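Local atomic coordinates of branched-chain-amino-acid aminotransferase (PDB entry 3UZO), a protein that probably transfers the amino group of leucine, isoleucine or valine to 2-oxoglutarate with the help of pyridoxal 5'-phosphate, giving glutamate and branched-chain keto acids. Residues C75-K80 and D95-R100. Sequence-based numbering, arbitrary orientation.
Sequences CFEGLK and DQNAAR. With PLP (pyridoxal-5'-phosphate), chain C.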
loop_
_atom_site.group_PDB
_atom_site.type_symbol
_atom_site.label_atom_id
_atom_site.label_comp_id
_atom_site.label_asym_id
_atom_site.label_seq_id
_atom_site.Cartn_x
_atom_site.Cartn_y
_atom_site.Cartn_z
ATOM N N CYS A 75 -4.601 7.905 1.222
ATOM C CA CYS A 75 -3.497 8.700 1.728
ATOM C C CYS A 75 -4.036 9.441 2.931
ATOM O O CYS A 75 -5.252 9.582 3.090
ATOM C CB CYS A 75 -2.974 9.676 0.665
ATOM S SG CYS A 75 -4.018 11.116 0.326
ATOM N N PHE A 76 -3.148 9.913 3.788
ATOM C CA PHE A 76 -3.612 10.609 4.972
ATOM C C PHE A 76 -2.603 11.598 5.503
ATOM O O PHE A 76 -1.453 11.647 5.063
ATOM C CB PHE A 76 -3.970 9.594 6.067
ATOM C CG PHE A 76 -2.771 8.921 6.697
ATOM C CD1 PHE A 76 -2.255 9.380 7.904
ATOM C CD2 PHE A 76 -2.170 7.829 6.087
ATOM C CE1 PHE A 76 -1.154 8.753 8.499
ATOM C CE2 PHE A 76 -1.064 7.193 6.674
ATOM C CZ PHE A 76 -0.560 7.654 7.874
ATOM N N GLU A 77 -3.063 12.407 6.443
ATOM C CA GLU A 77 -2.221 13.395 7.079
ATOM C C GLU A 77 -2.361 13.258 8.582
ATOM O O GLU A 77 -3.190 12.486 9.076
ATOM C CB GLU A 77 -2.626 14.806 6.656
ATOM C CG GLU A 77 -1.893 15.305 5.420
ATOM C CD GLU A 77 -0.386 15.308 5.603
ATOM O OE1 GLU A 77 0.079 15.639 6.708
ATOM O OE2 GLU A 77 0.335 14.991 4.632
ATOM N N GLY A 78 -1.545 14.015 9.299
ATOM C CA GLY A 78 -1.579 13.988 10.745
ATOM C C GLY A 78 -1.076 15.317 11.259
ATOM O O GLY A 78 0.028 15.728 10.918
ATOM N N LEU A 79 -1.895 16.008 12.046
ATOM C CA LEU A 79 -1.501 17.285 12.607
ATOM C C LEU A 79 -2.268 17.494 13.898
ATOM O O LEU A 79 -3.272 16.829 14.144
ATOM C CB LEU A 79 -1.770 18.437 11.631
ATOM C CG LEU A 79 -3.197 18.686 11.157
ATOM C CD1 LEU A 79 -3.295 20.121 10.665
ATOM C CD2 LEU A 79 -3.571 17.693 10.058
ATOM N N LYS A 80 -1.812 18.435 14.711
ATOM C CA LYS A 80 -2.434 18.654 16.013
ATOM C C LYS A 80 -2.919 20.062 16.305
ATOM O O LYS A 80 -2.436 21.035 15.721
ATOM C CB LYS A 80 -1.440 18.274 17.119
ATOM C CG LYS A 80 -1.091 16.780 17.233
ATOM C CD LYS A 80 0.080 16.604 18.214
ATOM C CE LYS A 80 0.372 15.133 18.515
ATOM N NZ LYS A 80 1.732 15.006 19.121
ATOM N N ASP A 95 -1.092 24.420 6.674
ATOM C CA ASP A 95 -0.864 24.679 5.259
ATOM C C ASP A 95 0.157 23.678 4.704
ATOM O O ASP A 95 0.072 23.257 3.553
ATOM C CB ASP A 95 -0.349 26.111 5.064
ATOM C CG ASP A 95 0.991 26.355 5.747
ATOM O OD1 ASP A 95 1.070 26.264 6.997
ATOM O OD2 ASP A 95 1.969 26.637 5.027
ATOM N N GLN A 96 1.126 23.298 5.529
ATOM C CA GLN A 96 2.145 22.343 5.100
ATOM C C GLN A 96 1.508 20.972 4.863
ATOM O O GLN A 96 1.800 20.308 3.871
ATOM C CB GLN A 96 3.256 22.254 6.152
ATOM C CG GLN A 96 4.055 23.547 6.299
ATOM C CD GLN A 96 4.700 23.967 4.992
ATOM O OE1 GLN A 96 5.523 23.246 4.440
ATOM N NE2 GLN A 96 4.318 25.134 4.485
ATOM N N ASN A 97 0.619 20.562 5.767
ATOM C CA ASN A 97 -0.073 19.278 5.627
ATOM C C ASN A 97 -0.952 19.274 4.384
ATOM O O ASN A 97 -1.015 18.276 3.678
ATOM C CB ASN A 97 -0.961 19.002 6.842
ATOM C CG ASN A 97 -0.168 18.840 8.115
ATOM O OD1 ASN A 97 0.256 17.737 8.474
ATOM N ND2 ASN A 97 0.049 19.936 8.800
ATOM N N ALA A 98 -1.644 20.386 4.128
ATOM C CA ALA A 98 -2.520 20.476 2.963
ATOM C C ALA A 98 -1.705 20.299 1.695
ATOM O O ALA A 98 -2.098 19.564 0.799
ATOM C CB ALA A 98 -3.239 21.827 2.928
ATOM N N ALA A 99 -0.573 20.991 1.620
ATOM C CA ALA A 99 0.291 20.898 0.448
ATOM C C ALA A 99 0.819 19.473 0.288
ATOM O O ALA A 99 0.854 18.927 -0.821
ATOM C CB ALA A 99 1.455 21.879 0.583
ATOM N N ARG A 100 1.219 18.860 1.396
ATOM C CA ARG A 100 1.739 17.509 1.310
ATOM C C ARG A 100 0.672 16.513 0.887
ATOM O O ARG A 100 0.956 15.586 0.131
ATOM C CB ARG A 100 2.356 17.062 2.640
ATOM C CG ARG A 100 3.089 15.727 2.531
ATOM C CD ARG A 100 3.900 15.427 3.771
ATOM N NE ARG A 100 3.056 15.205 4.938
ATOM C CZ ARG A 100 3.527 15.050 6.172
ATOM N NH1 ARG A 100 4.839 15.098 6.386
ATOM N NH2 ARG A 100 2.691 14.852 7.187
HETATM N N1 PLP C . 7.977 9.472 8.597
HETATM C C2 PLP C . 6.824 8.688 8.496
HETATM C C2A PLP C . 6.942 7.301 7.861
HETATM C C3 PLP C . 5.587 9.237 8.994
HETATM O O3 PLP C . 4.456 8.515 8.919
HETATM C C4 PLP C . 5.562 10.567 9.573
HETATM C C4A PLP C . 4.171 11.126 10.087
HETATM C C5 PLP C . 6.824 11.327 9.647
HETATM C C6 PLP C . 8.003 10.765 9.158
HETATM C C5A PLP C . 6.958 12.688 10.213
HETATM O O4P PLP C . 6.268 13.672 9.490
HETATM P P PLP C . 5.493 14.837 10.243
HETATM O O1P PLP C . 4.417 14.318 11.136
HETATM O O2P PLP C . 4.943 15.672 9.061
HETATM O O3P PLP C . 6.560 15.666 10.899
HETATM O O HOH W 1 1.696 13.706 10.177
#
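Arg100 grips the carboxylate of Glu77 side-on in a two-pronged salt bridge, one nitrogen to each oxygen. Arg100 NE lies 2.7 Å from Glu77 OE2 and meets its syn lone pair in an almost straight bond (176°). Arg100 NH2 meets Glu77 OE1 at 2.8 Å, somewhat out of plane. The two flat groups lie only 26° apart. The arginine leaves the helix with CG anti to its backbone N (chi1 -172°) and bends at chi3, turning the guanidinium to the cofactor phosphate: Arg100 NH1 donates to PLP O2P at 2.7 Å, and NH2 adds a weak bond to the same oxygen. Arg100 NH1 is also hydrogen-bonded to Pro264 O. Glu77 is thus a second-shell residue that holds the guanidinium of the phosphate-binding Arg100 in its orientation. A water donates to Gly78 O (2.7 Å) and to PLP O1P (2.9 Å), tying the 75-80 backbone to the phosphate. In van der Waals contact, Glu77 CG rests on Asn97 O at 3.6 Å, while Leu79 packs its CB and methyl end against the Asn97 amide group. Helix 94-107 thus lies against strand 74-83 where that strand is interrupted at Glu77 and Gly78; strand 141-151 pairs with it, and Phe118 of helix 115-128 touches both Glu77 and Asn97.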